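Local atomic coordinates of tumor necrosis factor receptor superfamily member 11B (Mus musculus, PDB entry 4E4D), a protein that acts as a secreted decoy receptor for the cytokine RANKL, neutralising its role in osteoclast formation and thereby restraining osteoclast activation. Residues L29-H32 and R36-T39; P64-K67 and S71-Q74. All coordinates share one frame; numbering follows the deposited sequence.

Contact 1: residues L29-H32 and R36-T39; sequences LKQH and RRKT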
ATOM      1  N   LEU B  29      -0.578  -5.354  34.747  1.00 61.88           N
ATOM      2  CA  LEU B  29      -0.857  -4.336  35.754  1.00 65.28           C
ATOM      3  C   LEU B  29      -2.284  -3.820  35.612  1.00 61.27           C
ATOM      4  O   LEU B  29      -2.660  -3.301  34.564  1.00 59.35           O
ATOM      5  CB  LEU B  29       0.136  -3.181  35.614  1.00 63.46           C
ATOM      6  CG  LEU B  29       0.170  -2.146  36.739  1.00 71.16           C
ATOM      7  CD1 LEU B  29       1.463  -1.352  36.670  1.00 77.83           C
ATOM      8  CD2 LEU B  29      -1.025  -1.206  36.671  1.00 78.15           C
ATOM      9  N   LYS B  30      -3.080  -3.964  36.667  1.00 64.79           N
ATOM     10  CA  LYS B  30      -4.460  -3.491  36.639  1.00 70.71           C
ATOM     11  C   LYS B  30      -4.639  -2.205  37.447  1.00 71.06           C
ATOM     12  O   LYS B  30      -5.480  -1.370  37.114  1.00 70.70           O
ATOM     13  CB  LYS B  30      -5.416  -4.569  37.147  1.00 57.40           C
ATOM     14  CG  LYS B  30      -6.866  -4.289  36.792  1.00 65.02           C
ATOM     15  CD  LYS B  30      -7.776  -5.453  37.140  1.00 72.50           C
ATOM     16  CE  LYS B  30      -9.149  -5.287  36.501  1.00 71.41           C
ATOM     17  NZ  LYS B  30      -9.801  -3.999  36.867  1.00 70.26           N
ATOM     18  N   GLN B  31      -3.854  -2.052  38.510  1.00 74.22           N
ATOM     19  CA  GLN B  31      -3.888  -0.838  39.322  1.00 74.30           C
ATOM     20  C   GLN B  31      -2.526  -0.544  39.941  1.00 76.37           C
ATOM     21  O   GLN B  31      -1.911  -1.414  40.558  1.00 73.30           O
ATOM     22  CB  GLN B  31      -4.948  -0.950  40.419  1.00 78.00           C
ATOM     23  CG  GLN B  31      -6.373  -0.919  39.899  1.00 75.85           C
ATOM     24  CD  GLN B  31      -7.403  -0.820  41.007  1.00 76.03           C
ATOM     25  OE1 GLN B  31      -7.123  -1.127  42.166  1.00 68.71           O
ATOM     26  NE2 GLN B  31      -8.607  -0.386  40.653  1.00 72.78           N
ATOM     27  N   HIS B  32      -2.066   0.693  39.777  1.00 83.85           N
ATOM     28  CA  HIS B  32      -0.777   1.117  40.305  1.00 92.37           C
ATOM     29  C   HIS B  32      -0.731   0.978  41.817  1.00 92.93           C
ATOM     30  O   HIS B  32      -1.767   0.894  42.477  1.00 90.01           O
ATOM     31  CB  HIS B  32      -0.507   2.572  39.935  1.00103.32           C
ATOM     32  CG  HIS B  32      -0.279   2.790  38.473  1.00110.48           C
ATOM     33  ND1 HIS B  32       0.980   2.901  37.926  1.00113.86           N
ATOM     34  CD2 HIS B  32      -1.149   2.917  37.444  1.00108.11           C
ATOM     35  CE1 HIS B  32       0.878   3.088  36.623  1.00110.68           C
ATOM     36  NE2 HIS B  32      -0.404   3.101  36.304  1.00107.92           N
ATOM     37  N   ARG B  36      -1.107   2.904  50.205  1.00112.21           N
ATOM     38  CA  ARG B  36      -1.715   1.898  51.065  1.00114.18           C
ATOM     39  C   ARG B  36      -1.569   0.486  50.495  1.00105.56           C
ATOM     40  O   ARG B  36      -1.366  -0.471  51.244  1.00106.92           O
ATOM     41  CB  ARG B  36      -3.197   2.221  51.266  1.00117.83           C
ATOM     42  CG  ARG B  36      -3.801   1.643  52.535  1.00116.48           C
ATOM     43  CD  ARG B  36      -5.285   1.976  52.654  1.00115.03           C
ATOM     44  NE  ARG B  36      -6.103   1.211  51.712  1.00114.77           N
ATOM     45  CZ  ARG B  36      -6.423   1.604  50.481  1.00117.05           C
ATOM     46  NH1 ARG B  36      -6.003   2.772  50.006  1.00118.73           N
ATOM     47  NH2 ARG B  36      -7.171   0.823  49.715  1.00108.60           N
ATOM     48  N   ARG B  37      -1.669   0.357  49.175  1.00102.28           N
ATOM     49  CA  ARG B  37      -1.657  -0.957  48.534  1.00 99.17           C
ATOM     50  C   ARG B  37      -0.440  -1.182  47.643  1.00 97.77           C
ATOM     51  O   ARG B  37       0.141  -0.240  47.105  1.00100.52           O
ATOM     52  CB  ARG B  37      -2.922  -1.158  47.702  1.00 88.47           C
ATOM     53  CG  ARG B  37      -4.204  -1.155  48.509  1.00 97.42           C
ATOM     54  CD  ARG B  37      -5.349  -1.735  47.703  1.00 91.92           C
ATOM     55  NE  ARG B  37      -5.123  -3.142  47.385  1.00 88.98           N
ATOM     56  CZ  ARG B  37      -5.912  -3.873  46.605  1.00 90.21           C
ATOM     57  NH1 ARG B  37      -6.989  -3.334  46.050  1.00 89.08           N
ATOM     58  NH2 ARG B  37      -5.619  -5.146  46.375  1.00 83.06           N
ATOM     59  N   LYS B  38      -0.076  -2.452  47.489  1.00 95.43           N
ATOM     60  CA  LYS B  38       1.009  -2.854  46.605  1.00 94.03           C
ATOM     61  C   LYS B  38       0.477  -2.951  45.179  1.00 88.65           C
ATOM     62  O   LYS B  38      -0.730  -3.065  44.973  1.00 87.15           O
ATOM     63  CB  LYS B  38       1.569  -4.204  47.059  1.00 96.10           C
ATOM     64  CG  LYS B  38       2.793  -4.680  46.295  1.00100.44           C
ATOM     65  CD  LYS B  38       3.282  -6.020  46.829  1.00105.54           C
ATOM     66  CE  LYS B  38       4.506  -6.515  46.073  1.00103.34           C
ATOM     67  NZ  LYS B  38       5.002  -7.817  46.601  1.00102.60           N
ATOM     68  N   THR B  39       1.373  -2.906  44.199  1.00 85.71           N
ATOM     69  CA  THR B  39       0.969  -2.979  42.798  1.00 82.05           C
ATOM     70  C   THR B  39       0.032  -4.159  42.577  1.00 74.06           C
ATOM     71  O   THR B  39       0.370  -5.298  42.897  1.00 72.90           O
ATOM     72  CB  THR B  39       2.183  -3.127  41.858  1.00 83.30           C
ATOM     73  OG1 THR B  39       2.984  -1.942  41.912  1.00 91.04           O
ATOM     74  CG2 THR B  39       1.726  -3.354  40.423  1.00 79.59           C
TER
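The hydroxyl OG1 of Thr-39 hydrogen-bonds to the backbone O of Asp-21, and the methyl on the other branch of the same residue packs on Leu-29 and Gln-31. With OG1 taken up by that bond, CG2 stands anti to the backbone N (chi1 of OG1 -66°) and is the part of the side chain that meets the 29-32 segment. CG2 of Thr-39 lies 4.2 Å from CG of Leu-29, and the two side chains cross at about a right angle. CG2 of Thr-39 also rests 4.1 Å from the carbonyl O of Gln-31, a van der Waals contact. O of Gln-31 also lies 3.9 Å from C of Thr-39. The two backbones have their nearest CA atoms at His-32 and Thr-39, 5.1 Å apart. His-32 turns its CB away from the other segment, and one face of its imidazole receives CD2 of Leu-29 toward the rim; its ND1 makes a weak hydrogen bond with OH of Tyr-10. Farther out, Gln-31 and Arg-37 face one another loosely: OE1 of Gln-31 is 4.5 Å from NH1 of Arg-37 and meets the guanidinium obliquely, too far for a hydrogen bond. The loop returning from His-32 is braced internally where the backbone N of Arg-37 bonds OG1 of Thr-34. This is the turn end of the hairpin in the first TNFR cysteine-rich repeat. Strand 27-31 pairs antiparallel with strand 40-43 through backbone bonds of Lys-30 and Gln-31 to Leu-40, while Thr-39 tucks between Tyr-10 of strand 9-10, Cys-20 of strand 20-21 and the loop cysteines Cys-23 and Cys-33.

Contact 2: residues P64-K67 and S71-Q74; sequences PVCK and SVKQ
Cys-66 and Val-72 meet in the second TNFR cysteine-rich repeat, where a disulfide ties the loop carrying Cys-66 to the two-stranded antiparallel hairpin of 70-74 and 83-86. SG of Cys-66 is disulfide-bonded to Cys-84 on strand 83-86, and it packs on Val-72 of strand 70-74. The CB of Cys-66 points toward the 71-74 segment; SG lies anti to the carbonyl carbon (chi1 -69°), beside the backbone N. Val-72 presents one branch only. CG1 of Val-72 stands anti to the backbone N and lies 5.1 Å from SG of Cys-66, whereas CG2 of Val-72, beside the backbone N, comes within 3.6 Å of the same sulfur. The methyl arrives at the flank of the sulfur and not in line with the CB-SG bond, the angle CB-SG-CG2 being about 114°. Across the two segments the side chains meet by apolar packing. Ser-71 takes part through its backbone, because its CB is directed away from the loop. Strand 70-74 is held to its partner by backbone bonds of Ser-71 to Glu-85 and of Lys-73 and Gln-74 to Val-83; the last two residues both face Val-83 and form a classic beta bulge just beyond Val-72. Within the loop the backbone N of Lys-67 hydrogen-bonds to OE1 of Gln-70. The 64-67 segment also meets a chain of another protein: the backbone N of Val-65 hydrogen-bonds an acidic side chain there, consistent with this repeat contributing to ligand binding. Back at the disulfide, the carbonyl O of Ser-71 lies 4.1 Å from SG of Cys-66, at about 70° around the sulfur from CG2 of Val-72.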
ATOM      1  N   PRO B  64       2.066 -15.134  15.734  1.00 68.14           N
ATOM      2  CA  PRO B  64       0.938 -15.420  14.844  1.00 65.86           C
ATOM      3  C   PRO B  64       0.518 -16.885  14.865  1.00 57.66           C
ATOM      4  O   PRO B  64       1.061 -17.681  15.632  1.00 59.20           O
ATOM      5  CB  PRO B  64       1.504 -15.069  13.470  1.00 57.71           C
ATOM      6  CG  PRO B  64       2.945 -15.439  13.577  1.00 60.48           C
ATOM      7  CD  PRO B  64       3.350 -15.173  15.011  1.00 68.35           C
ATOM      8  N   VAL B  65      -0.450 -17.222  14.021  1.00 56.84           N
ATOM      9  CA  VAL B  65      -0.859 -18.605  13.822  1.00 57.82           C
ATOM     10  C   VAL B  65       0.235 -19.343  13.057  1.00 58.21           C
ATOM     11  O   VAL B  65       0.947 -18.743  12.250  1.00 57.51           O
ATOM     12  CB  VAL B  65      -2.171 -18.682  13.019  1.00 56.73           C
ATOM     13  CG1 VAL B  65      -2.519 -20.126  12.684  1.00 60.47           C
ATOM     14  CG2 VAL B  65      -3.303 -18.016  13.787  1.00 56.53           C
ATOM     15  N   CYS B  66       0.369 -20.642  13.312  1.00 59.66           N
ATOM     16  CA  CYS B  66       1.362 -21.459  12.620  1.00 61.81           C
ATOM     17  C   CYS B  66       0.998 -21.643  11.149  1.00 59.44           C
ATOM     18  O   CYS B  66      -0.158 -21.902  10.814  1.00 58.88           O
ATOM     19  CB  CYS B  66       1.497 -22.824  13.297  1.00 66.38           C
ATOM     20  SG  CYS B  66       2.257 -22.773  14.939  1.00 80.84           S
ATOM     21  N   LYS B  67       1.994 -21.512  10.277  1.00 59.39           N
ATOM     22  CA  LYS B  67       1.780 -21.620   8.837  1.00 58.52           C
ATOM     23  C   LYS B  67       1.483 -23.061   8.404  1.00 59.50           C
ATOM     24  O   LYS B  67       1.347 -23.954   9.240  1.00 60.82           O
ATOM     25  CB  LYS B  67       2.994 -21.073   8.077  1.00 69.97           C
ATOM     26  CG  LYS B  67       3.118 -19.554   8.104  1.00 67.65           C
ATOM     27  CD  LYS B  67       3.706 -19.053   9.412  1.00 69.07           C
ATOM     28  CE  LYS B  67       3.969 -17.556   9.365  1.00 67.24           C
ATOM     29  NZ  LYS B  67       2.710 -16.762   9.284  1.00 75.39           N
ATOM     30  N   SER B  71       4.777 -26.793  12.646  1.00 69.26           N
ATOM     31  CA  SER B  71       4.221 -27.477  13.802  1.00 70.60           C
ATOM     32  C   SER B  71       4.336 -26.568  15.017  1.00 70.59           C
ATOM     33  O   SER B  71       5.137 -25.634  15.029  1.00 70.17           O
ATOM     34  CB  SER B  71       4.974 -28.780  14.064  1.00 73.33           C
ATOM     35  OG  SER B  71       6.304 -28.520  14.474  1.00 74.73           O
ATOM     36  N   VAL B  72       3.532 -26.842  16.037  1.00 71.22           N
ATOM     37  CA  VAL B  72       3.618 -26.102  17.288  1.00 71.57           C
ATOM     38  C   VAL B  72       4.645 -26.760  18.204  1.00 74.31           C
ATOM     39  O   VAL B  72       4.368 -27.789  18.818  1.00 76.17           O
ATOM     40  CB  VAL B  72       2.259 -26.053  18.011  1.00 71.23           C
ATOM     41  CG1 VAL B  72       2.386 -25.315  19.338  1.00 71.81           C
ATOM     42  CG2 VAL B  72       1.211 -25.393  17.129  1.00 68.80           C
ATOM     43  N   LYS B  73       5.832 -26.169  18.284  1.00 74.77           N
ATOM     44  CA  LYS B  73       6.870 -26.673  19.174  1.00 77.57           C
ATOM     45  C   LYS B  73       6.452 -26.447  20.622  1.00 78.45           C
ATOM     46  O   LYS B  73       6.411 -27.379  21.422  1.00 80.71           O
ATOM     47  CB  LYS B  73       8.205 -25.976  18.903  1.00 77.95           C
ATOM     48  CG  LYS B  73       9.334 -26.438  19.818  1.00 83.34           C
ATOM     49  CD  LYS B  73      10.595 -25.607  19.633  1.00 84.04           C
ATOM     50  CE  LYS B  73      11.205 -25.809  18.256  1.00 86.48           C
ATOM     51  NZ  LYS B  73      12.466 -25.035  18.084  1.00 91.74           N
ATOM     52  N   GLN B  74       6.142 -25.197  20.945  1.00 76.80           N
ATOM     53  CA  GLN B  74       5.691 -24.835  22.282  1.00 77.48           C
ATOM     54  C   GLN B  74       4.367 -24.089  22.192  1.00 75.14           C
ATOM     55  O   GLN B  74       4.282 -23.030  21.566  1.00 72.98           O
ATOM     56  CB  GLN B  74       6.739 -23.965  22.979  1.00 78.33           C
ATOM     57  CG  GLN B  74       6.363 -23.525  24.388  1.00 79.18           C
ATOM     58  CD  GLN B  74       6.352 -24.674  25.380  1.00 87.12           C
ATOM     59  OE1 GLN B  74       6.011 -25.806  25.035  1.00 87.08           O
ATOM     60  NE2 GLN B  74       6.737 -24.387  26.619  1.00 84.17           N
TER

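Contacts 1 and 2 occupy successive cysteine-rich repeats of an elongated receptor, with centres about 35 Å apart and nearest atoms about 22 Å apart, so they do not touch and share no strand. Each borders a small antiparallel hairpin, but from different ends: contact 1 lies at the turn linking the two strands, contact 2 where the loop before the first strand packs on that strand, while its cysteine is disulfide-bonded to the second. Contact 1 is partly buried and rests on methyl and backbone packing beside a side-chain hydroxyl bonded elsewhere. Contact 2 is smaller and at the surface, dominated by a disulfide sulfur; of the two, it alone meets another protein chain.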